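Local coordinates for protein membrane-bound lytic murein transglycosylase A (Burkholderia pseudomallei, PDB 6QK4) that probably cleaves the beta-1,4 glycosidic linkage between N-acetylmuramic acid and N-acetylglucosamine in peptidoglycan, forming a 1,6-anhydro bond in the muramic acid residue, at residues A136-R141 with F239-E244; A164-V169 with R196-W201; G43-L48 with G77-F82; V260-V265 with I280-P285; A23-V28 with L343-S348. All coordinates share one frame; numbering follows the deposited sequence.

How the interactions relate
Along the chain, interaction 5 opens first and closes last: it brings strand 25-27 near strand 336-346 and encloses the other four. Interaction 3, between helices 44-55 and 76-86, comes next, then interaction 1 with interaction 2 nested inside it, and finally interaction 4. Interactions 1 and 2, in the MltA-specific insert domain, have centres about 14 Å apart and are joined through Gln-168, which bonds to Arg-141 and Val-240. Interactions 3, 4 and 5 have centres about 17 to 18 Å apart; 4 and 5, which involve the 3D domain, touch at Pro-285 and Leu-344. Interactions 1 and 5 lie on opposite sides of the chain's centre, about 47 Å between centres, consistent with separate domains.

Interaction 1: residues A136-R141 with F239-E244; sequences ASMPAR and FVFFRE
Two first torsions set up this contact between Met-138 and Phe-241 and between Arg-141 and Phe-239. The Met-138 CG lies opposite the carbonyl carbon, and the chain runs on extended, which carries the thioether to the end of Phe-241. Arg-141 instead turns its CG away from the backbone N (chi1 156°) and bends at chi3, which brings one face of the guanidinium against Phe-239 CD1.

Met-138 SD sits 3.6 Å from Phe-241 CE2, and its CE reaches 3.8 Å from Phe-241 CZ. The sulfur is 69° off the ring normal, an oblique Met-aromatic contact, and the two side chains arrive from opposite directions. At the second pair Phe-239 CD1 stands over the centre of the guanidinium, 3.8 Å from Arg-141 CZ, with the two planes 55° apart. The arginine is therefore not laid flat on the ring. Its nitrogens are bonded to other groups: NE to Asn-236 O, and NH2 to Arg-238 O and Gln-168 OE1, which together fix the rotation of the group.

All four residues are buried. The contact joins the loop and first turn of helix 141-147 to strand 240-244 and the residue that precedes it, within the MltA insert region, where Leu-144 of that helix packs on both phenylalanines and Tyr-126 of strand 123-126 touches them as well.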
# COMPACT_ATOMS: atom_id res chain seq x y z
N ALA A 136 -22.17 -19.64 2.96
CA ALA A 136 -23.57 -19.45 3.29
C ALA A 136 -23.76 -18.10 3.98
O ALA A 136 -22.95 -17.71 4.83
CB ALA A 136 -24.06 -20.60 4.17
N SER A 137 -24.82 -17.38 3.60
CA SER A 137 -25.05 -16.03 4.12
C SER A 137 -25.31 -16.07 5.62
O SER A 137 -26.10 -16.88 6.12
CB SER A 137 -26.20 -15.34 3.38
OG SER A 137 -27.46 -15.92 3.70
N MET A 138 -24.62 -15.20 6.33
CA MET A 138 -24.74 -14.96 7.76
C MET A 138 -25.47 -13.66 7.99
O MET A 138 -25.64 -12.85 7.07
CB MET A 138 -23.35 -14.87 8.38
CG MET A 138 -22.55 -16.12 8.36
SD MET A 138 -20.81 -15.71 8.55
CE MET A 138 -20.18 -17.25 9.15
N PRO A 139 -25.92 -13.41 9.22
CA PRO A 139 -26.49 -12.11 9.54
C PRO A 139 -25.43 -11.03 9.61
O PRO A 139 -24.23 -11.29 9.62
CB PRO A 139 -27.12 -12.34 10.92
CG PRO A 139 -26.28 -13.43 11.53
CD PRO A 139 -25.95 -14.34 10.36
N ALA A 140 -25.93 -9.79 9.67
CA ALA A 140 -25.13 -8.60 9.93
C ALA A 140 -24.20 -8.76 11.14
O ALA A 140 -24.52 -9.48 12.09
CB ALA A 140 -26.08 -7.42 10.18
N ARG A 141 -23.08 -8.01 11.11
CA ARG A 141 -22.10 -7.97 12.20
C ARG A 141 -22.71 -7.94 13.59
O ARG A 141 -22.31 -8.70 14.49
CB ARG A 141 -21.18 -6.74 11.96
CG ARG A 141 -20.44 -6.15 13.23
CD ARG A 141 -19.69 -4.79 12.97
NE ARG A 141 -18.88 -4.82 11.69
CZ ARG A 141 -17.55 -5.07 11.62
NH1 ARG A 141 -16.85 -5.27 12.73
NH2 ARG A 141 -16.92 -5.13 10.44
N PHE A 239 -18.97 -8.08 7.81
CA PHE A 239 -18.04 -8.73 8.74
C PHE A 239 -17.07 -9.63 7.98
O PHE A 239 -17.49 -10.56 7.28
CB PHE A 239 -18.77 -9.57 9.81
CG PHE A 239 -17.93 -9.83 11.02
CD1 PHE A 239 -17.86 -8.87 12.04
CD2 PHE A 239 -17.14 -10.96 11.10
CE1 PHE A 239 -17.05 -9.10 13.16
CE2 PHE A 239 -16.31 -11.19 12.20
CZ PHE A 239 -16.25 -10.24 13.22
N VAL A 240 -15.76 -9.43 8.18
CA VAL A 240 -14.75 -10.15 7.43
C VAL A 240 -13.99 -11.08 8.36
O VAL A 240 -13.64 -10.71 9.48
CB VAL A 240 -13.80 -9.14 6.75
CG1 VAL A 240 -12.58 -9.83 6.11
CG2 VAL A 240 -14.60 -8.27 5.77
N PHE A 241 -13.75 -12.31 7.89
CA PHE A 241 -13.02 -13.34 8.60
C PHE A 241 -11.62 -13.46 8.03
O PHE A 241 -11.33 -12.94 6.95
CB PHE A 241 -13.73 -14.68 8.48
CG PHE A 241 -15.13 -14.65 9.00
CD1 PHE A 241 -15.35 -14.79 10.36
CD2 PHE A 241 -16.19 -14.41 8.15
CE1 PHE A 241 -16.66 -14.75 10.87
CE2 PHE A 241 -17.48 -14.37 8.63
CZ PHE A 241 -17.72 -14.55 10.00
N PHE A 242 -10.77 -14.15 8.76
CA PHE A 242 -9.35 -14.21 8.43
C PHE A 242 -8.83 -15.64 8.48
O PHE A 242 -9.38 -16.51 9.16
CB PHE A 242 -8.51 -13.36 9.40
CG PHE A 242 -8.84 -11.91 9.32
CD1 PHE A 242 -8.26 -11.12 8.32
CD2 PHE A 242 -9.74 -11.33 10.19
CE1 PHE A 242 -8.59 -9.74 8.22
CE2 PHE A 242 -10.08 -9.96 10.11
CZ PHE A 242 -9.51 -9.17 9.13
N ARG A 243 -7.73 -15.86 7.76
CA ARG A 243 -6.95 -17.07 7.85
C ARG A 243 -5.51 -16.67 8.15
O ARG A 243 -5.05 -15.62 7.71
CB ARG A 243 -7.07 -17.89 6.54
CG ARG A 243 -5.96 -17.70 5.52
CD ARG A 243 -6.27 -18.47 4.22
NE ARG A 243 -5.25 -18.29 3.18
CZ ARG A 243 -5.42 -17.54 2.09
NH1 ARG A 243 -6.56 -16.89 1.90
NH2 ARG A 243 -4.45 -17.44 1.18
N GLU A 244 -4.82 -17.49 8.96
CA GLU A 244 -3.39 -17.32 9.17
C GLU A 244 -2.64 -17.79 7.93
O GLU A 244 -2.94 -18.86 7.38
CB GLU A 244 -2.89 -18.12 10.37
CG GLU A 244 -1.36 -18.01 10.56
CD GLU A 244 -0.90 -18.31 12.00
OE1 GLU A 244 -1.64 -18.98 12.74
OE2 GLU A 244 0.20 -17.86 12.38

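Interaction 2: residues A164-V169 with R196-W201; sequences AFFLQV and RSIGKW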
# COMPACT_ATOMS: atom_id res chain seq x y z
N ALA A 164 -8.85 -3.23 14.27
CA ALA A 164 -9.42 -4.49 13.82
C ALA A 164 -10.42 -4.26 12.70
O ALA A 164 -10.44 -4.98 11.69
CB ALA A 164 -10.10 -5.21 15.00
N PHE A 165 -11.28 -3.27 12.87
CA PHE A 165 -12.26 -2.90 11.87
C PHE A 165 -11.60 -2.55 10.55
O PHE A 165 -12.06 -2.98 9.49
CB PHE A 165 -13.06 -1.71 12.39
CG PHE A 165 -14.17 -1.28 11.51
CD1 PHE A 165 -13.94 -0.38 10.45
CD2 PHE A 165 -15.48 -1.76 11.74
CE1 PHE A 165 -14.99 0.07 9.63
CE2 PHE A 165 -16.56 -1.30 10.93
CZ PHE A 165 -16.31 -0.40 9.90
N PHE A 166 -10.56 -1.73 10.58
CA PHE A 166 -9.92 -1.37 9.31
C PHE A 166 -9.05 -2.46 8.74
O PHE A 166 -8.84 -2.49 7.52
CB PHE A 166 -9.14 -0.06 9.46
CG PHE A 166 -10.09 1.12 9.50
CD1 PHE A 166 -10.85 1.44 8.38
CD2 PHE A 166 -10.30 1.82 10.67
CE1 PHE A 166 -11.76 2.47 8.42
CE2 PHE A 166 -11.20 2.87 10.70
CZ PHE A 166 -11.94 3.19 9.59
N LEU A 167 -8.60 -3.41 9.56
CA LEU A 167 -7.96 -4.59 8.99
C LEU A 167 -8.98 -5.40 8.21
O LEU A 167 -8.67 -5.93 7.15
CB LEU A 167 -7.32 -5.42 10.10
CG LEU A 167 -6.81 -6.80 9.77
CD1 LEU A 167 -5.57 -6.60 8.92
CD2 LEU A 167 -6.40 -7.53 11.00
N GLN A 168 -10.22 -5.51 8.75
CA GLN A 168 -11.29 -6.14 7.98
C GLN A 168 -11.54 -5.44 6.66
O GLN A 168 -11.79 -6.11 5.66
CB GLN A 168 -12.58 -6.18 8.79
CG GLN A 168 -12.58 -7.24 9.84
CD GLN A 168 -13.80 -7.13 10.72
OE1 GLN A 168 -14.15 -6.06 11.21
NE2 GLN A 168 -14.44 -8.26 10.94
N VAL A 169 -11.54 -4.11 6.64
CA VAL A 169 -11.75 -3.38 5.39
C VAL A 169 -10.66 -3.76 4.37
O VAL A 169 -10.95 -4.00 3.20
CB VAL A 169 -11.82 -1.87 5.63
CG1 VAL A 169 -11.84 -1.14 4.31
CG2 VAL A 169 -13.09 -1.49 6.44
N ARG A 196 -20.77 -0.43 5.04
CA ARG A 196 -21.20 0.94 5.32
C ARG A 196 -20.12 1.63 6.14
O ARG A 196 -19.82 1.20 7.26
CB ARG A 196 -22.54 0.99 6.07
CG ARG A 196 -23.62 0.16 5.44
CD ARG A 196 -24.99 0.55 5.94
NE ARG A 196 -25.99 -0.38 5.41
CZ ARG A 196 -27.06 -0.81 6.07
NH1 ARG A 196 -27.30 -0.37 7.30
NH2 ARG A 196 -27.91 -1.65 5.48
N SER A 197 -19.57 2.71 5.60
CA SER A 197 -18.42 3.33 6.23
C SER A 197 -18.79 4.05 7.53
O SER A 197 -19.65 4.94 7.56
CB SER A 197 -17.76 4.31 5.24
OG SER A 197 -17.23 5.38 5.98
N ILE A 198 -18.08 3.72 8.62
CA ILE A 198 -18.28 4.43 9.86
C ILE A 198 -17.76 5.87 9.80
O ILE A 198 -18.21 6.72 10.55
CB ILE A 198 -17.66 3.66 11.03
CG1 ILE A 198 -16.12 3.50 10.86
CG2 ILE A 198 -18.33 2.31 11.14
CD1 ILE A 198 -15.40 2.86 12.09
N GLY A 199 -16.78 6.16 8.93
CA GLY A 199 -16.38 7.55 8.77
C GLY A 199 -17.51 8.41 8.22
O GLY A 199 -17.75 9.52 8.70
N LYS A 200 -18.16 7.93 7.17
CA LYS A 200 -19.32 8.62 6.62
C LYS A 200 -20.43 8.78 7.66
O LYS A 200 -21.13 9.80 7.70
CB LYS A 200 -19.83 7.85 5.40
CG LYS A 200 -21.08 8.46 4.79
CD LYS A 200 -21.42 7.77 3.47
CE LYS A 200 -22.70 8.33 2.86
NZ LYS A 200 -22.83 7.88 1.43
N TRP A 201 -20.60 7.78 8.52
CA TRP A 201 -21.60 7.92 9.57
C TRP A 201 -21.23 9.06 10.51
O TRP A 201 -22.09 9.88 10.87
CB TRP A 201 -21.75 6.60 10.34
CG TRP A 201 -23.02 6.59 11.14
CD1 TRP A 201 -24.22 6.08 10.77
CD2 TRP A 201 -23.19 7.17 12.42
NE1 TRP A 201 -25.14 6.26 11.77
CE2 TRP A 201 -24.54 6.94 12.80
CE3 TRP A 201 -22.34 7.82 13.32
CZ2 TRP A 201 -25.04 7.36 14.00
CZ3 TRP A 201 -22.84 8.25 14.51
CH2 TRP A 201 -24.19 8.03 14.85
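Ile-198 and Phe-165 come from opposite directions, the isoleucine ending over one face of the ring, between two helices of the MltA insert region, 161-170 and 198-204; the contact is a CH-pi arrangement of a branched aliphatic side chain against an aromatic face. The evidence is in the geometry of the ring: Ile-198 CD1 lies 4.0 Å from the centroid of the Phe-165 ring and 20° off its normal, above the face but displaced toward the rim. The isoleucine does not touch with that methyl alone. Its CG1 is 3.8 Å from Phe-165 CE1, and its other branch, CG2, closes to 3.6 Å from Phe-165 CZ, so the side chain spans the outer end of the ring from CD1 round to CE2.

The torsions account for this spread. Ile-198 places CG1 between its backbone N and carbonyl carbon (chi1 62°), which sends CG1 and CG2 together toward the aromatic ring. Phe-166 joins from the next position of helix 161-170. Its CZ is 4.3 Å from Ile-198 CD1, a looser and oblique approach, while Phe-165 CD1 stands over the centre of the Phe-166 ring. The isoleucine methyl thus lies near both phenylalanines.

Further hydrophobic side chains surround the pair: Leu-233 of helix 229-234 touches Phe-165 and Ile-198, and Ile-218 of helix 215-224 touches Phe-166 and Ile-198. The start of helix 198-204 is held by an N-cap, in which Ser-197 OG accepts the backbone N-H of Lys-200 at 3.0 Å, with an almost straight N-H...O angle of 178°.

Interaction 3: residues G43-L48 with G77-F82; sequences GATIAL and GSARTF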
# COMPACT_ATOMS: atom_id res chain seq x y z
N GLY A 43 16.44 5.72 0.41
CA GLY A 43 15.68 4.48 0.29
C GLY A 43 15.73 3.83 -1.09
O GLY A 43 15.45 2.63 -1.22
N ALA A 44 16.13 4.55 -2.13
CA ALA A 44 16.07 3.91 -3.45
C ALA A 44 17.04 2.72 -3.61
O ALA A 44 16.70 1.73 -4.29
CB ALA A 44 16.34 4.96 -4.55
N THR A 45 18.23 2.77 -2.98
CA THR A 45 19.14 1.62 -3.08
C THR A 45 18.60 0.39 -2.37
O THR A 45 18.99 -0.74 -2.73
CB THR A 45 20.51 1.96 -2.50
OG1 THR A 45 20.32 2.72 -1.30
CG2 THR A 45 21.31 2.84 -3.52
N ILE A 46 17.80 0.56 -1.32
CA ILE A 46 17.21 -0.60 -0.65
C ILE A 46 16.30 -1.34 -1.60
O ILE A 46 16.39 -2.57 -1.77
CB ILE A 46 16.47 -0.17 0.64
CG1 ILE A 46 17.47 0.30 1.70
CG2 ILE A 46 15.65 -1.30 1.23
CD1 ILE A 46 16.89 1.05 2.90
N ALA A 47 15.41 -0.60 -2.26
CA ALA A 47 14.48 -1.24 -3.21
C ALA A 47 15.23 -1.75 -4.42
O ALA A 47 14.84 -2.77 -5.00
CB ALA A 47 13.38 -0.25 -3.63
N LEU A 48 16.32 -1.07 -4.80
CA LEU A 48 17.18 -1.56 -5.87
C LEU A 48 17.81 -2.93 -5.55
O LEU A 48 17.87 -3.81 -6.42
CB LEU A 48 18.28 -0.52 -6.18
CG LEU A 48 19.37 -1.00 -7.18
CD1 LEU A 48 18.76 -1.09 -8.53
CD2 LEU A 48 20.43 0.08 -7.25
N GLY A 77 24.45 10.95 -3.39
CA GLY A 77 25.18 11.47 -4.54
C GLY A 77 25.67 10.35 -5.45
O GLY A 77 25.51 10.40 -6.67
N SER A 78 26.28 9.31 -4.85
CA SER A 78 26.77 8.20 -5.64
C SER A 78 25.62 7.41 -6.25
O SER A 78 25.75 6.89 -7.37
CB SER A 78 27.65 7.26 -4.81
OG SER A 78 28.82 7.94 -4.34
N ALA A 79 24.51 7.23 -5.50
CA ALA A 79 23.36 6.54 -6.08
C ALA A 79 22.83 7.29 -7.29
O ALA A 79 22.49 6.66 -8.30
CB ALA A 79 22.24 6.37 -5.04
N ARG A 80 22.77 8.64 -7.22
CA ARG A 80 22.29 9.42 -8.37
C ARG A 80 23.21 9.17 -9.57
O ARG A 80 22.75 8.94 -10.69
CB ARG A 80 22.24 10.92 -8.05
CG ARG A 80 21.54 11.77 -9.11
CD ARG A 80 21.39 13.20 -8.64
NE ARG A 80 20.55 13.37 -7.44
CZ ARG A 80 19.21 13.38 -7.44
NH1 ARG A 80 18.50 13.18 -8.58
NH2 ARG A 80 18.56 13.56 -6.29
N THR A 81 24.52 9.19 -9.32
CA THR A 81 25.46 8.94 -10.43
C THR A 81 25.28 7.55 -11.02
O THR A 81 25.29 7.35 -12.26
CB THR A 81 26.87 9.15 -9.91
OG1 THR A 81 26.95 10.52 -9.58
CG2 THR A 81 27.90 8.77 -10.98
N PHE A 82 25.03 6.57 -10.16
CA PHE A 82 24.77 5.24 -10.65
C PHE A 82 23.57 5.21 -11.58
O PHE A 82 23.60 4.56 -12.62
CB PHE A 82 24.56 4.30 -9.45
CG PHE A 82 23.92 3.00 -9.80
CD1 PHE A 82 24.71 1.98 -10.25
CD2 PHE A 82 22.55 2.79 -9.65
CE1 PHE A 82 24.21 0.74 -10.59
CE2 PHE A 82 22.02 1.53 -10.00
CZ PHE A 82 22.85 0.49 -10.45
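Leu-48 and Phe-82 make the closest approach between 43-48 and 77-82, and the leucine can be traced outward from its backbone. CB points toward helix 76-86. The next bond turns CG opposite the backbone N (chi1 173°), extending the side chain toward helix 76-86. At CG the chain forks, and the touching is done by one branch: CD2 comes to 3.5 Å from Phe-82 CE2, 4.0 Å from Phe-82 CZ and 4.2 Å from Phe-82 CD2. A single methyl therefore meets the CE2 corner of the ring obliquely. Phe-82 comes from the opposite direction, its own CG likewise turned away from its backbone N (chi1 164°).

The pair belongs to a helix-helix packing in which residues three apart on each side face one another: Thr-45 with Ala-79, then Leu-48 with Phe-82. The first pair is where the backbones of the two segments come nearest, the CA atoms of Thr-45 and Ala-79 being 7.1 Å apart. There Thr-45 CG2 lies 4.0 Å from Ala-79 CB, a methyl-to-methyl contact. The threonine divides its roles by branch, since its hydroxyl OG1 is hydrogen-bonded to Asp-73 OD1 while the methyl serves the helix interface.

Helix 62-68 adds Ala-68 against both Leu-48 and Phe-82, and Phe-304 of strand 298-307 lies against Leu-48. The ring of Tyr-86 meets that of Phe-82, the planes about 30° apart.

Interaction 4: residues V260-V265 with I280-P285; sequences VGALGV and IPLGTP
Two beta turns face each other here: a type I turn from Gly-261 to Gly-264 and a type II turn from Pro-281 to Thr-284, the latter in the 3D domain. Their middle residues make the contact. Leu-282 CG lies anti to the carbonyl carbon (chi1 -69°), which directs CD1 to Ala-262. This CD1 is 4.1 Å from Ala-262 CB and equally far from Leu-263 N, so one methyl touches both the alanine side chain and the turn backbone. In return Leu-263 CD1 lies 4.2 Å from Leu-282 CB, while its CD2 approaches Gly-283 N at 4.4 Å.

Gly-264 N bonds to Gly-261 O at 2.9 Å. In the second turn Pro-281 O accepts two donors from Thr-284: the backbone N at 3.1 Å and the hydroxyl OG1 at 2.7 Å, the latter tilted 18° from the carbonyl plane.

Around the pair, Val-308 touches Ala-262 and Leu-282, and Asn-51 of helix 44-55 packs on Leu-263 while bonding to Gly-283 O. Each turn has its own internal hydrogen bonds, and the second is also bonded to Ala-305 of strand 298-307. With no hydrogen bond between the segments, the contact is van der Waals in character, its apolar surface supplied by Leu-263, Leu-282 and Ala-262.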
# COMPACT_ATOMS: atom_id res chain seq x y z
N VAL A 260 5.66 -9.30 1.12
CA VAL A 260 6.21 -9.76 -0.16
C VAL A 260 5.16 -9.53 -1.23
O VAL A 260 3.99 -9.90 -1.05
CB VAL A 260 6.60 -11.25 -0.10
CG1 VAL A 260 6.99 -11.76 -1.48
CG2 VAL A 260 7.77 -11.44 0.82
N GLY A 261 5.58 -8.94 -2.34
CA GLY A 261 4.71 -8.66 -3.45
C GLY A 261 4.86 -9.66 -4.57
O GLY A 261 5.49 -10.72 -4.42
N ALA A 262 4.34 -9.30 -5.75
CA ALA A 262 4.25 -10.25 -6.86
C ALA A 262 5.62 -10.56 -7.45
O ALA A 262 5.82 -11.61 -8.10
CB ALA A 262 3.34 -9.69 -7.95
N LEU A 263 6.58 -9.65 -7.30
CA LEU A 263 7.93 -9.90 -7.75
C LEU A 263 8.63 -10.93 -6.85
O LEU A 263 9.62 -11.55 -7.27
CB LEU A 263 8.70 -8.56 -7.86
CG LEU A 263 10.21 -8.67 -8.27
CD1 LEU A 263 10.43 -9.28 -9.69
CD2 LEU A 263 10.87 -7.25 -8.25
N GLY A 264 8.09 -11.22 -5.70
CA GLY A 264 8.70 -12.17 -4.80
C GLY A 264 9.63 -11.59 -3.78
O GLY A 264 10.29 -12.36 -3.07
N VAL A 265 9.68 -10.26 -3.66
CA VAL A 265 10.60 -9.61 -2.73
C VAL A 265 9.80 -8.72 -1.80
O VAL A 265 8.75 -8.21 -2.19
CB VAL A 265 11.70 -8.81 -3.48
CG1 VAL A 265 12.48 -9.76 -4.33
CG2 VAL A 265 11.11 -7.69 -4.36
N ILE A 280 3.95 -2.33 -17.69
CA ILE A 280 5.21 -2.09 -17.01
C ILE A 280 5.65 -3.41 -16.39
O ILE A 280 5.12 -3.84 -15.35
CB ILE A 280 5.05 -1.00 -15.92
CG1 ILE A 280 4.45 0.27 -16.53
CG2 ILE A 280 6.39 -0.73 -15.29
CD1 ILE A 280 4.04 1.34 -15.42
N PRO A 281 6.62 -4.09 -16.98
CA PRO A 281 7.02 -5.41 -16.46
C PRO A 281 7.55 -5.32 -15.04
O PRO A 281 8.22 -4.35 -14.66
CB PRO A 281 8.15 -5.85 -17.42
CG PRO A 281 7.92 -5.05 -18.68
CD PRO A 281 7.33 -3.72 -18.22
N LEU A 282 7.26 -6.35 -14.24
CA LEU A 282 7.86 -6.38 -12.91
C LEU A 282 9.38 -6.29 -13.01
O LEU A 282 10.03 -6.89 -13.90
CB LEU A 282 7.44 -7.65 -12.17
CG LEU A 282 5.97 -7.68 -11.78
CD1 LEU A 282 5.62 -9.08 -11.29
CD2 LEU A 282 5.56 -6.60 -10.76
N GLY A 283 9.96 -5.48 -12.12
CA GLY A 283 11.38 -5.19 -12.10
C GLY A 283 11.74 -3.84 -12.73
O GLY A 283 12.87 -3.38 -12.55
N THR A 284 10.79 -3.20 -13.45
CA THR A 284 11.12 -1.92 -14.13
C THR A 284 11.24 -0.84 -13.07
O THR A 284 10.30 -0.64 -12.29
CB THR A 284 10.01 -1.52 -15.12
OG1 THR A 284 9.74 -2.61 -16.03
CG2 THR A 284 10.42 -0.26 -15.91
N PRO A 285 12.35 -0.10 -13.03
CA PRO A 285 12.36 1.13 -12.22
C PRO A 285 11.59 2.21 -12.95
O PRO A 285 11.61 2.29 -14.18
CB PRO A 285 13.86 1.50 -12.14
CG PRO A 285 14.61 0.27 -12.77
CD PRO A 285 13.61 -0.30 -13.77

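Interaction 5: residues A23-V28 with L343-S348; sequences ARLTPV and LLFPNS
Leu-25 reaches two residues of the C-terminal strand, one with each of its methyl branches. Its CG is anti to the carbonyl carbon (chi1 -72°), placing the two methyls toward Leu-343 and Phe-345. CD2 lies 3.9 Å from Leu-343 CD1 and 4.0 Å from Leu-343 CG, while CD1 approaches Phe-345 CE2 at 4.2 Å. The leucine side chain runs at about a right angle to both partners, and its CD1 meets the phenylalanine ring obliquely. Leu-343 and Phe-345 are two positions apart on their strand, so both side chains point to the same side, and the fork of Leu-25 is fitted to that pair.

The backbones stand well apart: the nearest CA atoms, those of Leu-25 and Leu-343, are 8.1 Å from each other, and no hydrogen bond joins the segments. A third strand lies between them. Leu-25 and Phe-345 each touch Phe-90 of strand 87-92, the latter edge-to-face, and Leu-343 is backbone-bonded to it.

On the side of this intervening strand, Thr-26 is backbone-bonded to Gln-91, and Leu-344 bonds to Pro-285 on the other edge of its strand. The contact thus crosses over strand 87-92, which pairs antiparallel with both strand 25-27 and strand 336-346, with strand 285-291 continuing beyond.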
# COMPACT_ATOMS: atom_id res chain seq x y z
N ALA A 23 4.93 8.40 -29.27
CA ALA A 23 5.34 7.01 -29.07
C ALA A 23 5.03 6.58 -27.65
O ALA A 23 4.96 7.41 -26.72
CB ALA A 23 6.84 6.84 -29.35
N ARG A 24 4.88 5.27 -27.48
CA ARG A 24 4.70 4.65 -26.15
C ARG A 24 5.90 4.90 -25.22
O ARG A 24 5.73 5.24 -24.02
CB ARG A 24 4.48 3.15 -26.37
CG ARG A 24 4.56 2.29 -25.11
CD ARG A 24 3.32 2.49 -24.29
NE ARG A 24 2.82 1.24 -23.67
CZ ARG A 24 1.67 1.16 -23.01
NH1 ARG A 24 0.92 2.26 -22.82
NH2 ARG A 24 1.26 -0.03 -22.50
N LEU A 25 7.12 4.74 -25.73
CA LEU A 25 8.37 4.98 -25.00
C LEU A 25 9.27 5.91 -25.79
O LEU A 25 9.67 5.58 -26.91
CB LEU A 25 9.13 3.67 -24.70
CG LEU A 25 8.45 2.81 -23.61
CD1 LEU A 25 8.92 1.32 -23.74
CD2 LEU A 25 8.73 3.37 -22.17
N THR A 26 9.68 7.01 -25.17
CA THR A 26 10.54 8.01 -25.83
C THR A 26 11.77 8.21 -24.97
O THR A 26 11.66 8.77 -23.85
CB THR A 26 9.82 9.35 -26.00
OG1 THR A 26 8.56 9.16 -26.65
CG2 THR A 26 10.73 10.28 -26.87
N PRO A 27 12.97 7.83 -25.41
CA PRO A 27 14.17 8.12 -24.61
C PRO A 27 14.41 9.61 -24.45
O PRO A 27 14.25 10.40 -25.40
CB PRO A 27 15.31 7.48 -25.43
CG PRO A 27 14.78 7.57 -26.90
CD PRO A 27 13.27 7.28 -26.77
N VAL A 28 14.80 10.01 -23.25
CA VAL A 28 15.11 11.41 -22.96
C VAL A 28 16.41 11.46 -22.15
O VAL A 28 16.90 10.45 -21.66
CB VAL A 28 13.97 12.12 -22.23
CG1 VAL A 28 12.66 12.04 -23.00
CG2 VAL A 28 13.78 11.46 -20.82
N LEU A 343 10.02 5.21 -17.60
CA LEU A 343 10.55 3.88 -17.32
C LEU A 343 12.05 3.88 -17.55
O LEU A 343 12.54 4.45 -18.53
CB LEU A 343 9.89 2.85 -18.24
CG LEU A 343 8.37 2.75 -18.28
CD1 LEU A 343 7.93 1.40 -18.86
CD2 LEU A 343 7.74 2.85 -16.94
N LEU A 344 12.79 3.29 -16.63
CA LEU A 344 14.23 3.17 -16.82
C LEU A 344 14.56 1.81 -17.43
O LEU A 344 14.02 0.80 -17.00
CB LEU A 344 14.98 3.27 -15.49
CG LEU A 344 15.11 4.66 -14.82
CD1 LEU A 344 13.82 5.25 -14.50
CD2 LEU A 344 15.91 4.50 -13.60
N PHE A 345 15.50 1.79 -18.38
CA PHE A 345 15.97 0.51 -18.92
C PHE A 345 17.48 0.49 -18.79
O PHE A 345 18.11 1.51 -19.06
CB PHE A 345 15.57 0.33 -20.38
CG PHE A 345 14.12 0.06 -20.54
CD1 PHE A 345 13.62 -1.23 -20.39
CD2 PHE A 345 13.22 1.12 -20.75
CE1 PHE A 345 12.25 -1.48 -20.46
CE2 PHE A 345 11.87 0.90 -20.83
CZ PHE A 345 11.35 -0.40 -20.68
N PRO A 346 18.09 -0.63 -18.43
CA PRO A 346 19.56 -0.62 -18.25
C PRO A 346 20.31 -0.46 -19.56
O PRO A 346 19.91 -1.02 -20.58
CB PRO A 346 19.86 -1.98 -17.63
CG PRO A 346 18.67 -2.78 -17.80
CD PRO A 346 17.49 -1.85 -17.87
N ASN A 347 21.38 0.33 -19.51
CA ASN A 347 22.18 0.59 -20.72
C ASN A 347 22.79 -0.69 -21.26
O ASN A 347 22.74 -0.93 -22.48
CB ASN A 347 23.27 1.63 -20.43
CG ASN A 347 22.68 2.98 -20.17
OD1 ASN A 347 21.58 3.27 -20.64
ND2 ASN A 347 23.40 3.82 -19.43
N SER A 348 23.37 -1.51 -20.39
CA SER A 348 23.67 -2.92 -20.71
C SER A 348 24.71 -3.13 -21.84
O SER A 348 24.67 -2.50 -22.92
CB SER A 348 22.35 -3.68 -21.04
OG SER A 348 22.53 -4.71 -22.01